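Local structure of hydrogenase expression/formation protein (HypB) (Archaeoglobus fulgidus, 2WSM) at residues E52-G55 with K59-A62; N162-A167 with A172-M177; M193-K196 with G200-E203. The protein is a SIMIBI-class GTPase that probably binds nickel and zinc and serves in hydrogenase maturation, dimerising in a GTP-dependent manner. All blocks are in the same frame, centred on the assembly; numbering follows the deposited sequence.

Contact 1 (E52-G55 with K59-A62); sequences ERIG and KIGA
Ile54 lays its CG1 branch against the end of Ile60, the two side chains crossing at about a right angle, so that CG1 of Ile54 lies 4.1 Å from CD1 of Ile60. This small apolar contact belongs to a beta-alpha-beta crossover of the P-loop NTPase fold: the chain leaves helix 43-54 and turns back into strand 60-64 of the parallel sheet. Here one branch of Ile54 and the terminal methyl of Ile60 close the helix-to-strand turn.

The torsions explain the meeting. In Ile54 chi1 is 56°, which sets CG1 between the backbone N and the carbonyl carbon and turns this branch to the strand, although the CB bond does not itself point that way. Ile60 is aimed more directly, its CB pointing toward the helix end, and its extended outer torsion carries CD1 across the gap. The same methyl also reaches the backbone of the turn, CD1 of Ile60 lying 4.2 Å from CA of Gly55.

Around this buried pair, helix 201-212 covers Ile54 through Ile205 and Arg209. The strand is held on one flank by backbone bonds from Lys59 and Gly61 to strand 111-118, and on the other by bonds from Ala62 to strand 82-85.

No direct hydrogen bond joins the two segments. A water does so instead: it donates to Gly55 O at 3.1 Å and accepts from Ile60 N at 2.8 Å, linking the carbonyl of the turn to the first N-H of the strand.

Contact 2 (N162-A167 with A172-M177); sequences NKVALA and ADVEKM
Ala167 and Val174 make the main apolar contact between 162-167 and 172-177, with CB of Ala167 only 3.3 Å from CG2 of Val174. That is tighter than ordinary van der Waals contact, and both CB bonds point toward the opposite segment. Val174 spreads its two methyls to do different work: with chi1 at 174°, CG1 stands anti to the backbone N and approaches CG1 of Val164 loosely at 4.4 Å, while CG2, beside the N, takes the alanine. Val164 and Ala167 thus meet a single valine from the 3-10 turn and from the residue just after it.

Among the polar interactions, the backbone closes the turn. Ala172 N donates to Ala167 O at 3.0 Å in a nearly straight bond. On the outward side, Asp173 is the N-cap of helix 174-184; its OD1 accepts from Lys176 N at 3.3 Å, on the anti side of the carboxylate, a long, bent capping bond at the first turn. Bonds Leu166 N to Lys163 O and Ala167 N to Val164 O hold the 3-10 turn together.

The segment opens with Asn162 and Lys163, which resemble the first two residues of the guanine-recognition NKxD motif of GTPases, although Ala165 stands where its aspartate would be; their side-chain nitrogens reach Ser41 O and, weakly, Gly40 O. Beyond these, the contact sits at the C-terminal end of strand 158-162, bridging the short helix 167-170 to helix 174-184, with Val164 and Val174 both resting on Glu192 of the edge strand 189-192.

Contact 3 (M193-K196 with G200-E203); sequences MDLK and GFEE
Met193 leads the segment past Gly200, their CA atoms just 4.5 Å apart. Such closeness illustrates how glycine admits a neighbouring backbone: Gly200 has a positive phi, and the direction in which a side chain would leave it is taken up by the CA of Met193. The methionine itself runs extended through its first two torsions and then bends at chi3, -75°, which brings CE to 4.1 Å from Gly200 O, a van der Waals approach of the methyl to the first residue of the turn into the helix. Leu46 of helix 43-54 and Val160 of strand 158-162 pack on the same side chain.

Asp194 points away from 200-203 and works along its own loop. OD2 receives Lys196 NZ at 2.9 Å on the syn side of the carboxylate, in a salt bridge 24° out of its plane, while OD1 accepts from Thr197 N. The two oxygens thus hold the next residues of the loop, one through a side chain and one through a backbone N.

This bend lies where the edge strand 189-192 of the P-loop NTPase sheet hands over to helix 201-212, with Gly200 as N-cap. In small P-loop GTPases the corresponding connection is the G5 loop beside the guanine, and a similar place is likely here.

Leu195 comes next and makes the closest side-chain contact. Its CD2 methyl comes up to the Phe201 ring at an oblique angle, 3.4 Å from CD1 and 4.0 Å from CE1 of that phenylalanine. Phe201 holds CG anti to its N, chi1 -171°, which swings the ring up beside the leucine. Arg49 of helix 43-54 makes a cation-pi interaction with the same ring and a weak hydrogen bond to Leu195 O.

In the fold
Followed from the N terminus, the three contacts come in series, none nested in or crossing another. Contact 1 closes the short loop that returns helix 43-54 to the sheet at strand 60-64. Contact 2 then brackets helix 167-170, joining the end of strand 158-162 to helix 174-184, and contact 3 closes the last loop, from edge strand 189-192 into helix 201-212. Contacts 1 and 3, centres about 16 Å apart, are joined by a salt bridge between Arg53 and Glu202. Contacts 2 and 3 are joined by a probable hydrogen bond from Val164 N to Met193 O. Contact 3 thus touches both others, whereas contacts 1 and 2 stay apart.

Contact 1 (E52-G55 with K59-A62)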
ATOM      1  N   GLU A  52       3.493  11.065 -27.780  1.00 32.45           N
ATOM      2  CA  GLU A  52       4.230  11.737 -28.841  1.00 35.25           C
ATOM      3  C   GLU A  52       4.709  10.771 -29.917  1.00 37.35           C
ATOM      4  O   GLU A  52       4.713  11.104 -31.099  1.00 38.37           O
ATOM      5  CB  GLU A  52       5.406  12.515 -28.260  1.00 34.19           C
ATOM      6  CG  GLU A  52       4.995  13.837 -27.639  1.00 39.20           C
ATOM      7  CD  GLU A  52       5.931  14.302 -26.541  1.00 45.09           C
ATOM      8  OE1 GLU A  52       7.147  14.013 -26.620  1.00 45.32           O
ATOM      9  OE2 GLU A  52       5.442  14.964 -25.599  1.00 48.81           O
ATOM     10  N   ARG A  53       5.094   9.570 -29.505  1.00 35.07           N
ATOM     11  CA  ARG A  53       5.684   8.609 -30.427  1.00 36.97           C
ATOM     12  C   ARG A  53       4.654   7.848 -31.266  1.00 33.32           C
ATOM     13  O   ARG A  53       4.840   7.673 -32.465  1.00 46.77           O
ATOM     14  CB  ARG A  53       6.606   7.638 -29.679  1.00 33.88           C
ATOM     15  CG  ARG A  53       6.945   6.370 -30.454  1.00 36.02           C
ATOM     16  CD  ARG A  53       7.864   6.642 -31.641  1.00 40.58           C
ATOM     17  NE  ARG A  53       9.131   7.238 -31.222  1.00 41.25           N
ATOM     18  CZ  ARG A  53      10.239   6.550 -30.961  1.00 42.49           C
ATOM     19  NH1 ARG A  53      11.344   7.186 -30.587  1.00 40.90           N
ATOM     20  NH2 ARG A  53      10.249   5.227 -31.071  1.00 44.97           N
ATOM     21  N   ILE A  54       3.568   7.403 -30.646  1.00 33.56           N
ATOM     22  CA  ILE A  54       2.589   6.577 -31.355  1.00 37.96           C
ATOM     23  C   ILE A  54       1.167   7.138 -31.345  1.00 34.38           C
ATOM     24  O   ILE A  54       0.230   6.455 -31.753  1.00 33.96           O
ATOM     25  CB  ILE A  54       2.541   5.131 -30.796  1.00 39.19           C
ATOM     26  CG1 ILE A  54       2.264   5.148 -29.290  1.00 28.88           C
ATOM     27  CG2 ILE A  54       3.832   4.374 -31.125  1.00 35.44           C
ATOM     28  CD1 ILE A  54       1.916   3.791 -28.717  1.00 29.76           C
ATOM     29  N   GLY A  55       1.005   8.376 -30.886  1.00 37.72           N
ATOM     30  CA  GLY A  55      -0.313   8.991 -30.797  1.00 37.63           C
ATOM     31  C   GLY A  55      -1.027   9.143 -32.133  1.00 44.02           C
ATOM     32  O   GLY A  55      -2.256   9.187 -32.189  1.00 42.23           O
ATOM     33  N   LYS A  59      -5.000   5.622 -30.920  1.00 31.47           N
ATOM     34  CA  LYS A  59      -5.827   6.530 -30.131  1.00 36.35           C
ATOM     35  C   LYS A  59      -5.646   6.287 -28.630  1.00 30.69           C
ATOM     36  O   LYS A  59      -6.021   5.237 -28.111  1.00 32.24           O
ATOM     37  CB  LYS A  59      -7.302   6.395 -30.517  1.00 34.83           C
ATOM     38  CG  LYS A  59      -8.224   7.379 -29.815  1.00 40.55           C
ATOM     39  CD  LYS A  59      -8.059   8.790 -30.375  1.00 52.44           C
ATOM     40  CE  LYS A  59      -9.182   9.713 -29.905  1.00 53.53           C
ATOM     41  NZ  LYS A  59      -9.064  10.046 -28.454  1.00 55.55           N
ATOM     42  N   ILE A  60      -5.086   7.272 -27.939  1.00 30.76           N
ATOM     43  CA  ILE A  60      -4.706   7.116 -26.538  1.00 27.94           C
ATOM     44  C   ILE A  60      -5.504   8.010 -25.598  1.00 33.62           C
ATOM     45  O   ILE A  60      -5.695   9.200 -25.865  1.00 37.05           O
ATOM     46  CB  ILE A  60      -3.209   7.435 -26.346  1.00 26.94           C
ATOM     47  CG1 ILE A  60      -2.351   6.444 -27.128  1.00 28.98           C
ATOM     48  CG2 ILE A  60      -2.835   7.426 -24.868  1.00 29.57           C
ATOM     49  CD1 ILE A  60      -0.897   6.867 -27.264  1.00 30.03           C
ATOM     50  N   GLY A  61      -5.962   7.427 -24.492  1.00 29.94           N
ATOM     51  CA  GLY A  61      -6.551   8.187 -23.410  1.00 23.43           C
ATOM     52  C   GLY A  61      -5.614   8.176 -22.211  1.00 28.63           C
ATOM     53  O   GLY A  61      -4.817   7.252 -22.038  1.00 23.61           O
ATOM     54  N   ALA A  62      -5.710   9.207 -21.378  1.00 26.77           N
ATOM     55  CA  ALA A  62      -4.889   9.292 -20.182  1.00 27.35           C
ATOM     56  C   ALA A  62      -5.713   9.685 -18.960  1.00 22.61           C
ATOM     57  O   ALA A  62      -6.432  10.680 -18.975  1.00 26.08           O
ATOM     58  CB  ALA A  62      -3.754  10.279 -20.394  1.00 24.14           C
TER
HETATM   59  O   HOH W   1      -3.867   9.278 -29.542  1.00 31.86           O

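Contact 2 (N162-A167 with A172-M177)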
ATOM      1  N   ASN A 162      14.200   3.184 -14.091  1.00 22.05           N
ATOM      2  CA  ASN A 162      14.126   4.448 -14.797  1.00 27.50           C
ATOM      3  C   ASN A 162      15.278   5.384 -14.474  1.00 29.71           C
ATOM      4  O   ASN A 162      15.912   5.271 -13.422  1.00 25.56           O
ATOM      5  CB  ASN A 162      12.792   5.136 -14.447  1.00 32.53           C
ATOM      6  CG  ASN A 162      12.440   6.254 -15.407  1.00 31.23           C
ATOM      7  OD1 ASN A 162      12.876   6.259 -16.552  1.00 35.39           O
ATOM      8  ND2 ASN A 162      11.645   7.208 -14.943  1.00 36.21           N
ATOM      9  N   LYS A 163      15.527   6.321 -15.387  1.00 29.03           N
ATOM     10  CA  LYS A 163      16.584   7.312 -15.226  1.00 32.25           C
ATOM     11  C   LYS A 163      17.926   6.640 -14.945  1.00 31.39           C
ATOM     12  O   LYS A 163      18.709   7.119 -14.123  1.00 36.81           O
ATOM     13  CB  LYS A 163      16.230   8.302 -14.106  1.00 29.45           C
ATOM     14  CG  LYS A 163      14.943   9.085 -14.338  1.00 28.98           C
ATOM     15  CD  LYS A 163      14.684  10.114 -13.233  1.00 34.64           C
ATOM     16  CE  LYS A 163      13.195  10.455 -13.137  1.00 43.58           C
ATOM     17  NZ  LYS A 163      12.909  11.760 -12.454  1.00 40.55           N
ATOM     18  N   VAL A 164      18.193   5.530 -15.627  1.00 27.70           N
ATOM     19  CA  VAL A 164      19.415   4.763 -15.367  1.00 36.12           C
ATOM     20  C   VAL A 164      20.712   5.541 -15.649  1.00 37.64           C
ATOM     21  O   VAL A 164      21.736   5.300 -15.004  1.00 35.86           O
ATOM     22  CB  VAL A 164      19.441   3.418 -16.132  1.00 31.57           C
ATOM     23  CG1 VAL A 164      18.226   2.577 -15.772  1.00 24.00           C
ATOM     24  CG2 VAL A 164      19.519   3.654 -17.635  1.00 34.98           C
ATOM     25  N   ALA A 165      20.675   6.470 -16.600  1.00 37.45           N
ATOM     26  CA  ALA A 165      21.867   7.261 -16.916  1.00 41.66           C
ATOM     27  C   ALA A 165      22.304   8.144 -15.744  1.00 42.08           C
ATOM     28  O   ALA A 165      23.352   8.782 -15.802  1.00 45.86           O
ATOM     29  CB  ALA A 165      21.656   8.098 -18.177  1.00 41.57           C
ATOM     30  N   LEU A 166      21.499   8.179 -14.688  1.00 36.96           N
ATOM     31  CA  LEU A 166      21.877   8.876 -13.463  1.00 36.96           C
ATOM     32  C   LEU A 166      22.380   7.895 -12.404  1.00 39.04           C
ATOM     33  O   LEU A 166      22.764   8.300 -11.307  1.00 41.30           O
ATOM     34  CB  LEU A 166      20.698   9.680 -12.908  1.00 33.54           C
ATOM     35  CG  LEU A 166      20.148  10.792 -13.806  1.00 42.03           C
ATOM     36  CD1 LEU A 166      19.083  11.597 -13.081  1.00 38.70           C
ATOM     37  CD2 LEU A 166      21.268  11.700 -14.289  1.00 47.46           C
ATOM     38  N   ALA A 167      22.380   6.606 -12.741  1.00 39.08           N
ATOM     39  CA  ALA A 167      22.749   5.551 -11.794  1.00 40.42           C
ATOM     40  C   ALA A 167      24.062   5.847 -11.081  1.00 42.13           C
ATOM     41  O   ALA A 167      24.102   6.003  -9.859  1.00 41.69           O
ATOM     42  CB  ALA A 167      22.835   4.208 -12.498  1.00 34.38           C
ATOM     43  N   ALA A 172      23.739   4.444  -7.290  1.00 39.05           N
ATOM     44  CA  ALA A 172      22.767   3.359  -7.340  1.00 37.31           C
ATOM     45  C   ALA A 172      23.233   2.234  -8.251  1.00 35.02           C
ATOM     46  O   ALA A 172      23.803   2.461  -9.321  1.00 37.45           O
ATOM     47  CB  ALA A 172      21.395   3.873  -7.769  1.00 39.29           C
ATOM     48  N   ASP A 173      22.982   1.013  -7.803  1.00 38.85           N
ATOM     49  CA  ASP A 173      23.411  -0.182  -8.501  1.00 36.65           C
ATOM     50  C   ASP A 173      22.263  -0.735  -9.336  1.00 32.21           C
ATOM     51  O   ASP A 173      21.353  -1.375  -8.809  1.00 32.99           O
ATOM     52  CB  ASP A 173      23.848  -1.220  -7.471  1.00 35.22           C
ATOM     53  CG  ASP A 173      24.831  -2.205  -8.026  1.00 37.26           C
ATOM     54  OD1 ASP A 173      24.451  -2.971  -8.939  1.00 35.99           O
ATOM     55  OD2 ASP A 173      25.984  -2.212  -7.540  1.00 39.57           O
ATOM     56  N   VAL A 174      22.311  -0.497 -10.638  1.00 30.98           N
ATOM     57  CA  VAL A 174      21.204  -0.860 -11.511  1.00 32.51           C
ATOM     58  C   VAL A 174      21.027  -2.370 -11.623  1.00 33.86           C
ATOM     59  O   VAL A 174      19.900  -2.875 -11.644  1.00 32.04           O
ATOM     60  CB  VAL A 174      21.366  -0.247 -12.921  1.00 34.72           C
ATOM     61  CG1 VAL A 174      20.281  -0.749 -13.858  1.00 33.36           C
ATOM     62  CG2 VAL A 174      21.332   1.261 -12.837  1.00 32.31           C
ATOM     63  N   GLU A 175      22.141  -3.090 -11.693  1.00 33.16           N
ATOM     64  CA  GLU A 175      22.092  -4.536 -11.881  1.00 32.59           C
ATOM     65  C   GLU A 175      21.552  -5.262 -10.653  1.00 27.44           C
ATOM     66  O   GLU A 175      21.040  -6.372 -10.756  1.00 32.24           O
ATOM     67  CB  GLU A 175      23.466  -5.069 -12.302  1.00 37.04           C
ATOM     68  CG  GLU A 175      23.832  -4.673 -13.730  1.00 36.68           C
ATOM     69  CD  GLU A 175      22.736  -5.047 -14.727  1.00 45.46           C
ATOM     70  OE1 GLU A 175      22.368  -6.243 -14.780  1.00 46.59           O
ATOM     71  OE2 GLU A 175      22.238  -4.152 -15.451  1.00 42.17           O
ATOM     72  N   LYS A 176      21.658  -4.626  -9.494  1.00 24.57           N
ATOM     73  CA  LYS A 176      21.041  -5.158  -8.282  1.00 28.41           C
ATOM     74  C   LYS A 176      19.523  -4.939  -8.297  1.00 31.87           C
ATOM     75  O   LYS A 176      18.749  -5.799  -7.866  1.00 26.44           O
ATOM     76  CB  LYS A 176      21.639  -4.484  -7.052  1.00 28.72           C
ATOM     77  CG  LYS A 176      20.934  -4.831  -5.769  1.00 33.31           C
ATOM     78  CD  LYS A 176      21.289  -3.862  -4.655  1.00 31.52           C
ATOM     79  CE  LYS A 176      20.304  -4.001  -3.505  1.00 34.01           C
ATOM     80  NZ  LYS A 176      20.104  -5.441  -3.135  1.00 38.02           N
ATOM     81  N   MET A 177      19.099  -3.777  -8.788  1.00 27.47           N
ATOM     82  CA  MET A 177      17.680  -3.472  -8.861  1.00 29.31           C
ATOM     83  C   MET A 177      17.011  -4.461  -9.811  1.00 26.71           C
ATOM     84  O   MET A 177      15.964  -5.027  -9.505  1.00 25.71           O
ATOM     85  CB  MET A 177      17.456  -2.020  -9.303  1.00 23.99           C
ATOM     86  CG  MET A 177      18.006  -1.006  -8.324  1.00 22.77           C
ATOM     87  SD  MET A 177      17.803   0.717  -8.814  1.00 27.85           S
ATOM     88  CE  MET A 177      16.037   0.942  -8.593  1.00 30.25           C
TER

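Contact 3 (M193-K196 with G200-E203)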
ATOM      1  N   MET A 193      15.554   1.987 -18.379  1.00 28.34           N
ATOM      2  CA  MET A 193      15.104   3.102 -19.199  1.00 26.12           C
ATOM      3  C   MET A 193      15.732   4.426 -18.817  1.00 29.12           C
ATOM      4  O   MET A 193      15.937   4.720 -17.640  1.00 30.51           O
ATOM      5  CB  MET A 193      13.575   3.209 -19.153  1.00 30.73           C
ATOM      6  CG  MET A 193      12.984   4.326 -20.019  1.00 32.37           C
ATOM      7  SD  MET A 193      11.187   4.471 -19.852  1.00 31.09           S
ATOM      8  CE  MET A 193      10.638   3.050 -20.791  1.00 23.21           C
ATOM      9  N   ASP A 194      16.052   5.211 -19.838  1.00 32.17           N
ATOM     10  CA  ASP A 194      16.441   6.600 -19.653  1.00 35.80           C
ATOM     11  C   ASP A 194      15.914   7.393 -20.840  1.00 35.65           C
ATOM     12  O   ASP A 194      16.465   7.325 -21.936  1.00 38.02           O
ATOM     13  CB  ASP A 194      17.955   6.738 -19.554  1.00 37.24           C
ATOM     14  CG  ASP A 194      18.378   8.142 -19.199  1.00 37.28           C
ATOM     15  OD1 ASP A 194      18.787   8.878 -20.115  1.00 44.40           O
ATOM     16  OD2 ASP A 194      18.289   8.516 -18.009  1.00 35.59           O
ATOM     17  N   LEU A 195      14.832   8.129 -20.624  1.00 34.94           N
ATOM     18  CA  LEU A 195      14.174   8.833 -21.720  1.00 40.79           C
ATOM     19  C   LEU A 195      15.102   9.853 -22.392  1.00 42.70           C
ATOM     20  O   LEU A 195      15.074  10.015 -23.615  1.00 44.85           O
ATOM     21  CB  LEU A 195      12.858   9.474 -21.249  1.00 32.82           C
ATOM     22  CG  LEU A 195      11.740   8.454 -20.977  1.00 36.98           C
ATOM     23  CD1 LEU A 195      10.440   9.114 -20.512  1.00 30.99           C
ATOM     24  CD2 LEU A 195      11.487   7.605 -22.218  1.00 36.52           C
ATOM     25  N   LYS A 196      15.936  10.518 -21.597  1.00 39.42           N
ATOM     26  CA  LYS A 196      16.900  11.478 -22.127  1.00 45.17           C
ATOM     27  C   LYS A 196      17.740  10.862 -23.243  1.00 46.78           C
ATOM     28  O   LYS A 196      17.844  11.418 -24.337  1.00 46.49           O
ATOM     29  CB  LYS A 196      17.819  11.996 -21.019  1.00 45.82           C
ATOM     30  CG  LYS A 196      17.116  12.789 -19.928  1.00 50.56           C
ATOM     31  CD  LYS A 196      18.094  13.214 -18.832  1.00 58.02           C
ATOM     32  CE  LYS A 196      18.746  12.008 -18.140  1.00 58.16           C
ATOM     33  NZ  LYS A 196      17.798  11.234 -17.277  1.00 46.02           N
ATOM     34  N   GLY A 200      15.849   2.093 -23.785  1.00 25.24           N
ATOM     35  CA  GLY A 200      14.714   1.305 -23.347  1.00 28.95           C
ATOM     36  C   GLY A 200      13.374   1.707 -23.936  1.00 30.20           C
ATOM     37  O   GLY A 200      12.393   0.963 -23.820  1.00 23.44           O
ATOM     38  N   PHE A 201      13.329   2.871 -24.580  1.00 25.80           N
ATOM     39  CA  PHE A 201      12.065   3.433 -25.045  1.00 30.63           C
ATOM     40  C   PHE A 201      11.402   2.582 -26.120  1.00 29.78           C
ATOM     41  O   PHE A 201      10.205   2.288 -26.047  1.00 26.49           O
ATOM     42  CB  PHE A 201      12.245   4.871 -25.539  1.00 32.92           C
ATOM     43  CG  PHE A 201      10.947   5.577 -25.831  1.00 31.00           C
ATOM     44  CD1 PHE A 201      10.068   5.901 -24.801  1.00 30.20           C
ATOM     45  CD2 PHE A 201      10.597   5.907 -27.129  1.00 35.11           C
ATOM     46  CE1 PHE A 201       8.869   6.546 -25.065  1.00 33.19           C
ATOM     47  CE2 PHE A 201       9.395   6.559 -27.402  1.00 35.84           C
ATOM     48  CZ  PHE A 201       8.530   6.879 -26.366  1.00 29.00           C
ATOM     49  N   GLU A 202      12.184   2.192 -27.118  1.00 31.72           N
ATOM     50  CA  GLU A 202      11.681   1.356 -28.197  1.00 30.43           C
ATOM     51  C   GLU A 202      11.153   0.048 -27.634  1.00 30.50           C
ATOM     52  O   GLU A 202      10.129  -0.470 -28.079  1.00 31.29           O
ATOM     53  CB  GLU A 202      12.793   1.078 -29.205  1.00 35.28           C
ATOM     54  CG  GLU A 202      13.475   2.337 -29.723  1.00 43.23           C
ATOM     55  CD  GLU A 202      12.657   3.079 -30.768  1.00 47.79           C
ATOM     56  OE1 GLU A 202      11.448   2.775 -30.923  1.00 40.12           O
ATOM     57  OE2 GLU A 202      13.235   3.969 -31.434  1.00 53.69           O
ATOM     58  N   GLU A 203      11.867  -0.488 -26.652  1.00 27.75           N
ATOM     59  CA  GLU A 203      11.425  -1.700 -25.985  1.00 32.06           C
ATOM     60  C   GLU A 203      10.045  -1.474 -25.375  1.00 30.56           C
ATOM     61  O   GLU A 203       9.160  -2.320 -25.507  1.00 30.33           O
ATOM     62  CB  GLU A 203      12.432  -2.114 -24.914  1.00 27.62           C
ATOM     63  CG  GLU A 203      12.055  -3.381 -24.168  1.00 40.33           C
ATOM     64  CD  GLU A 203      13.246  -4.045 -23.473  1.00 46.17           C
ATOM     65  OE1 GLU A 203      14.233  -3.345 -23.148  1.00 44.69           O
ATOM     66  OE2 GLU A 203      13.192  -5.273 -23.254  1.00 47.35           O
TER